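PDB 5C98: Agap007691-pb from Anopheles gambiae, which is of unknown function but belongs to the serpin family, whose members generally act as inhibitors of serine proteases. Local coordinates for residues Pro55-Gly58 / Ala59-Glu63; Asn255-Pro259 / Ala260-Gln264; Phe348-Asn351 / Arg352-Phe356. One frame throughout, in Å; residues are numbered along the deposited sequence. Where two conformers were deposited one is given.

Contact 1. Residues Pro55-Gly58 / Ala59-Glu63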
loop_
_atom_site.group_PDB
_atom_site.type_symbol
_atom_site.label_atom_id
_atom_site.label_comp_id
_atom_site.label_asym_id
_atom_site.label_seq_id
_atom_site.Cartn_x
_atom_site.Cartn_y
_atom_site.Cartn_z
ATOM N N PRO A 55 2.526 -14.239 -16.906
ATOM C CA PRO A 55 2.398 -15.025 -18.145
ATOM C C PRO A 55 3.527 -14.796 -19.136
ATOM O O PRO A 55 3.695 -15.615 -20.048
ATOM C CB PRO A 55 1.048 -14.563 -18.718
ATOM C CG PRO A 55 0.363 -13.861 -17.603
ATOM C CD PRO A 55 1.410 -13.295 -16.742
ATOM N N LEU A 56 4.284 -13.714 -18.995
ATOM C CA LEU A 56 5.363 -13.353 -19.906
ATOM C C LEU A 56 6.715 -13.799 -19.400
ATOM O O LEU A 56 7.726 -13.574 -20.060
ATOM C CB LEU A 56 5.387 -11.827 -20.077
ATOM C CG LEU A 56 4.028 -11.245 -20.478
ATOM C CD1 LEU A 56 4.168 -9.832 -20.968
ATOM C CD2 LEU A 56 3.351 -12.089 -21.543
ATOM N N ALA A 57 6.755 -14.429 -18.240
ATOM C CA ALA A 57 7.992 -14.657 -17.523
ATOM C C ALA A 57 8.537 -16.039 -17.821
ATOM O O ALA A 57 7.788 -17.000 -18.002
ATOM C CB ALA A 57 7.737 -14.524 -16.015
ATOM N N GLY A 58 9.867 -16.142 -17.835
ATOM C CA GLY A 58 10.531 -17.416 -17.968
ATOM C C GLY A 58 10.493 -18.192 -16.667
ATOM O O GLY A 58 9.901 -17.779 -15.671
ATOM N N ALA A 59 11.160 -19.342 -16.682
ATOM C CA ALA A 59 11.035 -20.287 -15.580
ATOM C C ALA A 59 11.490 -19.694 -14.256
ATOM O O ALA A 59 10.864 -19.943 -13.216
ATOM C CB ALA A 59 11.870 -21.516 -15.891
ATOM N N ALA A 60 12.605 -18.951 -14.255
ATOM C CA ALA A 60 13.147 -18.425 -13.001
ATOM C C ALA A 60 12.172 -17.469 -12.330
ATOM O O ALA A 60 11.955 -17.543 -11.109
ATOM C CB ALA A 60 14.486 -17.725 -13.234
ATOM N N VAL A 61 11.603 -16.538 -13.092
ATOM C CA VAL A 61 10.687 -15.566 -12.502
ATOM C C VAL A 61 9.334 -16.196 -12.199
ATOM O O VAL A 61 8.690 -15.846 -11.203
ATOM C CB VAL A 61 10.573 -14.299 -13.380
ATOM C CG1 VAL A 61 9.387 -13.404 -12.966
ATOM C CG2 VAL A 61 11.863 -13.521 -13.292
ATOM N N GLN A 62 8.847 -17.104 -13.042
ATOM C CA GLN A 62 7.609 -17.782 -12.681
ATOM C C GLN A 62 7.741 -18.497 -11.340
ATOM O O GLN A 62 6.818 -18.453 -10.525
ATOM C CB GLN A 62 7.152 -18.730 -13.785
ATOM C CG GLN A 62 6.576 -17.985 -14.956
ATOM C CD GLN A 62 5.862 -18.865 -15.942
ATOM O OE1 GLN A 62 6.154 -20.051 -16.070
ATOM N NE2 GLN A 62 4.912 -18.262 -16.690
ATOM N N GLU A 63 8.888 -19.144 -11.083
ATOM C CA GLU A 63 9.104 -19.787 -9.795
ATOM C C GLU A 63 9.075 -18.763 -8.674
ATOM O O GLU A 63 8.405 -18.960 -7.657
ATOM C CB GLU A 63 10.432 -20.537 -9.812
ATOM C CG GLU A 63 10.717 -21.317 -8.543
ATOM C CD GLU A 63 12.048 -22.041 -8.620
ATOM O OE1 GLU A 63 13.080 -21.409 -8.315
ATOM O OE2 GLU A 63 12.053 -23.219 -9.011
HETATM O O HOH W 1 3.682 -18.620 -19.401
#
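Gln62 reaches back from the first turn of helix 59-69 and lies along the backbone of Ala57 and Gly58. Its CG is anti to its own carbonyl carbon (chi1 -74°), and the chain runs on extended. This carries the amide past the carbonyl of Ala57. Gln62 CG and CD each lie 3.4 Å from Ala57 O. Gln62 NE2 is just as near to Ala57 O, but the angle there is too poor for a hydrogen bond. The amide nitrogen has other acceptors. Gln62 NE2 donates to the backbone oxygen of Tyr54, and a water accepts from Gln62 NE2 at 3.0 Å. The same water donates to Pro55 O, 3.1 Å away. Two acceptors thus hold the amide nitrogen and limit rotation of the amide.

Gly58 is the N-cap residue. Gln62 N donates to Gly58 O at 2.9 Å, with an N-H...O angle of 169°. This is the first i to i+4 bond of the helix. Ala57 CB meets Val61 CG1 at 3.6 Å. Val61 has this methyl anti to its backbone N (chi1 167°), which sets it against Ala57 CB. Ala57 CB also lies 3.8 Å from Gln62 CG, so the methyl touches two successive side chains.

Here the loop after helix 43-51 leads into helix 59-69, in the helical part of the serpin fold. Val61 N donates to Asp306 OD2, and backbone hydrogen bonds join Leu56 to His308 and Gly58 to Asp306. Ala57 packs on Leu307, Leu56 and Pro55 on helix 111-119, and Pro55 and Gln62 on helix 75-89.

Contact 2. Residues Asn255-Pro259 / Ala260-Gln264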
loop_
_atom_site.group_PDB
_atom_site.type_symbol
_atom_site.label_atom_id
_atom_site.label_comp_id
_atom_site.label_asym_id
_atom_site.label_seq_id
_atom_site.Cartn_x
_atom_site.Cartn_y
_atom_site.Cartn_z
ATOM N N ASN A 255 7.596 -5.540 14.251
ATOM C CA ASN A 255 8.367 -6.745 13.984
ATOM C C ASN A 255 7.689 -7.994 14.525
ATOM O O ASN A 255 7.901 -9.099 14.005
ATOM C CB ASN A 255 9.763 -6.593 14.554
ATOM C CG ASN A 255 10.640 -5.776 13.657
ATOM O OD1 ASN A 255 10.549 -5.881 12.433
ATOM N ND2 ASN A 255 11.495 -4.957 14.250
ATOM N N SER A 256 6.867 -7.859 15.546
ATOM C CA SER A 256 6.226 -9.002 16.184
ATOM C C SER A 256 5.004 -9.505 15.428
ATOM O O SER A 256 4.713 -10.708 15.457
ATOM C CB SER A 256 5.784 -8.619 17.597
ATOM O OG SER A 256 6.881 -8.426 18.482
ATOM N N ILE A 257 4.274 -8.611 14.755
ATOM C CA ILE A 257 2.921 -8.941 14.334
ATOM C C ILE A 257 2.931 -10.009 13.242
ATOM O O ILE A 257 3.707 -9.957 12.281
ATOM C CB ILE A 257 2.172 -7.672 13.897
ATOM C CG1 ILE A 257 0.675 -7.977 13.736
ATOM C CG2 ILE A 257 2.808 -7.094 12.661
ATOM C CD1 ILE A 257 -0.149 -6.720 13.397
ATOM N N THR A 258 2.030 -10.965 13.378
ATOM C CA THR A 258 1.790 -12.013 12.385
ATOM C C THR A 258 0.308 -12.122 12.105
ATOM O O THR A 258 -0.529 -11.591 12.839
ATOM C CB THR A 258 2.265 -13.365 12.925
ATOM O OG1 THR A 258 1.402 -13.768 13.996
ATOM C CG2 THR A 258 3.703 -13.285 13.400
ATOM N N PRO A 259 -0.062 -12.868 11.061
ATOM C CA PRO A 259 -1.495 -13.113 10.827
ATOM C C PRO A 259 -2.189 -13.773 12.001
ATOM O O PRO A 259 -3.391 -13.544 12.204
ATOM C CB PRO A 259 -1.492 -14.014 9.585
ATOM C CG PRO A 259 -0.222 -13.596 8.874
ATOM C CD PRO A 259 0.770 -13.413 9.979
ATOM N N ALA A 260 -1.469 -14.559 12.797
ATOM C CA ALA A 260 -2.090 -15.165 13.966
ATOM C C ALA A 260 -2.572 -14.093 14.923
ATOM O O ALA A 260 -3.637 -14.230 15.523
ATOM C CB ALA A 260 -1.122 -16.109 14.671
ATOM N N HIS A 261 -1.814 -13.004 15.060
ATOM C CA HIS A 261 -2.264 -11.911 15.915
ATOM C C HIS A 261 -3.507 -11.244 15.353
ATOM O O HIS A 261 -4.386 -10.821 16.117
ATOM C CB HIS A 261 -1.191 -10.848 16.051
ATOM C CG HIS A 261 -0.004 -11.276 16.828
ATOM N ND1 HIS A 261 1.253 -11.362 16.271
ATOM C CD2 HIS A 261 0.129 -11.648 18.121
ATOM C CE1 HIS A 261 2.113 -11.751 17.194
ATOM N NE2 HIS A 261 1.457 -11.937 18.323
ATOM N N LEU A 262 -3.558 -11.057 14.033
ATOM C CA LEU A 262 -4.748 -10.485 13.416
ATOM C C LEU A 262 -5.970 -11.343 13.688
ATOM O O LEU A 262 -7.050 -10.814 13.990
ATOM C CB LEU A 262 -4.529 -10.296 11.913
ATOM C CG LEU A 262 -3.447 -9.289 11.522
ATOM C CD1 LEU A 262 -3.267 -9.206 10.004
ATOM C CD2 LEU A 262 -3.797 -7.904 12.078
ATOM N N ALA A 263 -5.813 -12.672 13.619
ATOM C CA ALA A 263 -6.918 -13.575 13.932
ATOM C C ALA A 263 -7.340 -13.447 15.388
ATOM O O ALA A 263 -8.538 -13.443 15.694
ATOM C CB ALA A 263 -6.516 -15.017 13.636
ATOM N N GLN A 264 -6.375 -13.326 16.300
ATOM C CA GLN A 264 -6.708 -13.163 17.717
ATOM C C GLN A 264 -7.421 -11.843 17.958
ATOM O O GLN A 264 -8.375 -11.771 18.740
ATOM C CB GLN A 264 -5.433 -13.166 18.559
ATOM C CG GLN A 264 -4.748 -14.501 18.656
ATOM C CD GLN A 264 -3.470 -14.427 19.466
ATOM O OE1 GLN A 264 -2.658 -13.521 19.282
ATOM N NE2 GLN A 264 -3.297 -15.365 20.387
#
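The His261 ring accepts the backbone N-H of Thr258, in a capping box where the side chain is more often acidic or an amide. Thr258 N donates to His261 ND1 at 3.0 Å, only 4° out of the ring plane. His261 CG is anti to its carbonyl carbon (chi1 -69°), which sets the ring beside Thr258, edge to its backbone N. His261 CE1 then lies 3.3 Å from Ser256 O, also at the ring edge.

Thr258 is the N-cap at the junction of helices 250-256 and 259-268. The return bonds from Ala260 N and His261 N to Thr258 OG1 are both weak. Thr258 O receives Leu262 N at 3.3 Å and a weak bond from His261 N. Pro259 O takes Ala263 N at 2.9 Å and continues the helix.

On the buried side, Ile257 CD1 meets Leu262 CD2 at 4.1 Å. Both side chains also touch Leu26 of helix 15-32. The His261 ring meets that of His219 with planes about 75° apart.

Since ND1 accepts from Thr258 N, it probably carries no proton. His261 is therefore probably neutral, with its proton on NE2, and protonating ND1 would be expected to cost this one bond of the cap.

Contact 3. Residues Phe348-Asn351 / Arg352-Phe356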
loop_
_atom_site.group_PDB
_atom_site.type_symbol
_atom_site.label_atom_id
_atom_site.label_comp_id
_atom_site.label_asym_id
_atom_site.label_seq_id
_atom_site.Cartn_x
_atom_site.Cartn_y
_atom_site.Cartn_z
ATOM N N PHE A 348 -8.622 5.352 24.229
ATOM C CA PHE A 348 -7.637 5.099 23.173
ATOM C C PHE A 348 -7.147 6.456 22.704
ATOM O O PHE A 348 -7.746 7.077 21.835
ATOM C CB PHE A 348 -8.261 4.300 22.033
ATOM C CG PHE A 348 -7.274 3.846 20.992
ATOM C CD1 PHE A 348 -6.960 4.632 19.900
ATOM C CD2 PHE A 348 -6.708 2.585 21.095
ATOM C CE1 PHE A 348 -6.100 4.166 18.942
ATOM C CE2 PHE A 348 -5.841 2.135 20.152
ATOM C CZ PHE A 348 -5.541 2.916 19.067
ATOM N N HIS A 349 -6.051 6.905 23.281
ATOM C CA HIS A 349 -5.463 8.207 22.988
ATOM C C HIS A 349 -4.167 7.977 22.233
ATOM O O HIS A 349 -3.125 7.686 22.824
ATOM C CB HIS A 349 -5.271 8.992 24.277
ATOM C CG HIS A 349 -6.554 9.424 24.892
ATOM N ND1 HIS A 349 -6.614 10.129 26.073
ATOM C CD2 HIS A 349 -7.838 9.235 24.506
ATOM C CE1 HIS A 349 -7.874 10.380 26.370
ATOM N NE2 HIS A 349 -8.636 9.845 25.435
ATOM N N ALA A 350 -4.247 8.072 20.913
ATOM C CA ALA A 350 -3.120 7.757 20.041
ATOM C C ALA A 350 -2.246 9.002 19.937
ATOM O O ALA A 350 -2.340 9.791 18.996
ATOM C CB ALA A 350 -3.612 7.273 18.685
ATOM N N ASN A 351 -1.382 9.176 20.941
ATOM C CA ASN A 351 -0.503 10.333 21.086
ATOM C C ASN A 351 0.951 9.930 21.015
ATOM O O ASN A 351 1.825 10.662 21.486
ATOM C CB ASN A 351 -0.794 11.057 22.396
ATOM C CG ASN A 351 -0.766 10.130 23.588
ATOM O OD1 ASN A 351 -0.154 9.055 23.552
ATOM N ND2 ASN A 351 -1.465 10.525 24.652
ATOM N N ARG A 352 1.212 8.763 20.452
ATOM C CA ARG A 352 2.546 8.243 20.224
ATOM C C ARG A 352 2.482 7.383 18.981
ATOM O O ARG A 352 1.382 7.054 18.513
ATOM C CB ARG A 352 3.057 7.430 21.417
ATOM C CG ARG A 352 2.115 6.491 21.991
ATOM C CD ARG A 352 2.626 6.047 23.384
ATOM N NE ARG A 352 1.874 4.896 23.849
ATOM C CZ ARG A 352 0.665 4.971 24.395
ATOM N NH1 ARG A 352 0.088 6.159 24.603
ATOM N NH2 ARG A 352 0.038 3.890 24.772
ATOM N N PRO A 353 3.619 7.054 18.385
ATOM C CA PRO A 353 3.621 6.377 17.085
ATOM C C PRO A 353 2.781 5.124 17.074
ATOM O O PRO A 353 2.796 4.326 18.020
ATOM C CB PRO A 353 5.099 6.058 16.856
ATOM C CG PRO A 353 5.793 7.208 17.571
ATOM C CD PRO A 353 4.981 7.439 18.805
ATOM N N PHE A 354 2.068 4.930 15.969
ATOM C CA PHE A 354 1.167 3.803 15.845
ATOM C C PHE A 354 1.267 3.214 14.447
ATOM O O PHE A 354 1.747 3.860 13.504
ATOM C CB PHE A 354 -0.283 4.206 16.177
ATOM C CG PHE A 354 -0.848 5.321 15.318
ATOM C CD1 PHE A 354 -1.429 5.074 14.099
ATOM C CD2 PHE A 354 -0.811 6.625 15.772
ATOM C CE1 PHE A 354 -1.957 6.145 13.341
ATOM C CE2 PHE A 354 -1.327 7.690 15.036
ATOM C CZ PHE A 354 -1.915 7.445 13.827
ATOM N N MET A 355 0.822 1.974 14.334
ATOM C CA MET A 355 0.703 1.262 13.073
ATOM C C MET A 355 -0.774 1.202 12.687
ATOM O O MET A 355 -1.661 1.146 13.550
ATOM C CB MET A 355 1.261 -0.169 13.225
ATOM C CG MET A 355 1.078 -1.089 12.028
ATOM S SD MET A 355 1.892 -2.669 12.443
ATOM C CE MET A 355 1.567 -3.566 10.928
ATOM N N PHE A 356 -1.039 1.209 11.380
ATOM C CA PHE A 356 -2.399 1.066 10.892
ATOM C C PHE A 356 -2.458 0.021 9.788
ATOM O O PHE A 356 -1.492 -0.198 9.056
ATOM C CB PHE A 356 -2.977 2.416 10.414
ATOM C CG PHE A 356 -2.222 3.047 9.296
ATOM C CD1 PHE A 356 -2.446 2.683 7.987
ATOM C CD2 PHE A 356 -1.294 4.042 9.565
ATOM C CE1 PHE A 356 -1.717 3.292 6.946
ATOM C CE2 PHE A 356 -0.589 4.654 8.543
ATOM C CZ PHE A 356 -0.790 4.279 7.245
HETATM O O HOH W 2 -2.335 6.961 25.290
#
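Arg352 folds back and places its guanidinium beside Asn351 and near His349 O. Its CG sits between the backbone N and the carbonyl carbon (chi1 45°), and from there the chain is extended to NE. Arg352 NH1 donates to Asn351 OD1 at 3.1 Å. This bond is weak, with an N-H...O angle of 133°. The amide oxygen lies near the guanidinium plane at its edge, but the amide and guanidinium planes are turned 46° apart. Asn351 CG likewise sits between its backbone N and carbonyl carbon, and this places OD1 within bonding distance of Arg352 NH1.

A water makes a second link. It accepts from Arg352 NH1 at 2.6 Å and donates to His349 O at 2.7 Å. It lies in the guanidinium plane at the edge. The direct distance from Arg352 NH1 to His349 O is 4.0 Å, so the water bridges that gap. The other two nitrogens have partners outside these segments. Arg352 NH2 donates to Pro244 O, and Arg352 NE forms a long, weak ion pair with Asp246.

The chain is meanwhile changing sheets. Ala350 is the centre of an inverse gamma turn, with a weak bond from Asn351 N to His349 O. Strand 346-349, beside strand 270-287, corresponds to the first strand of sheet C, just after the reactive-centre loop. Strand 354-360 lies between strands 237-244 and 366-372 and belongs to sheet B. The turn is thus the connection from sheet C to sheet B, as in other serpins.

Pro353 turns away from residues 348-351.

Phe354 opens the sheet B strand. Its CD2 approaches Ala350 CB at 4.1 Å, and the methyl comes at the ring obliquely. The same ring meets Phe281 edge-to-face.

Overall arrangement
All three contacts are local and partly buried, each with two buried residues among those that touch. Contact 1 is the most peripheral, its centre about 24 Å from the chain's centre, against 18 and 19 Å for contacts 2 and 3. Contacts 1 and 2 both start a helix, but contact 1 has a glycine N-cap and an acid from another part of the chain, while contact 2 is capped by its own threonine and histidine. Contact 3 instead joins two strands, through an arginine, an amide and a water. Contacts 2 and 3 are neighbours: Ile257 CG2 packs on Met355 CE at 4.1 Å. Both involve strands 237-244 and 354-360, whereas contact 1 packs on helices 75-89 and 111-119 and a loop.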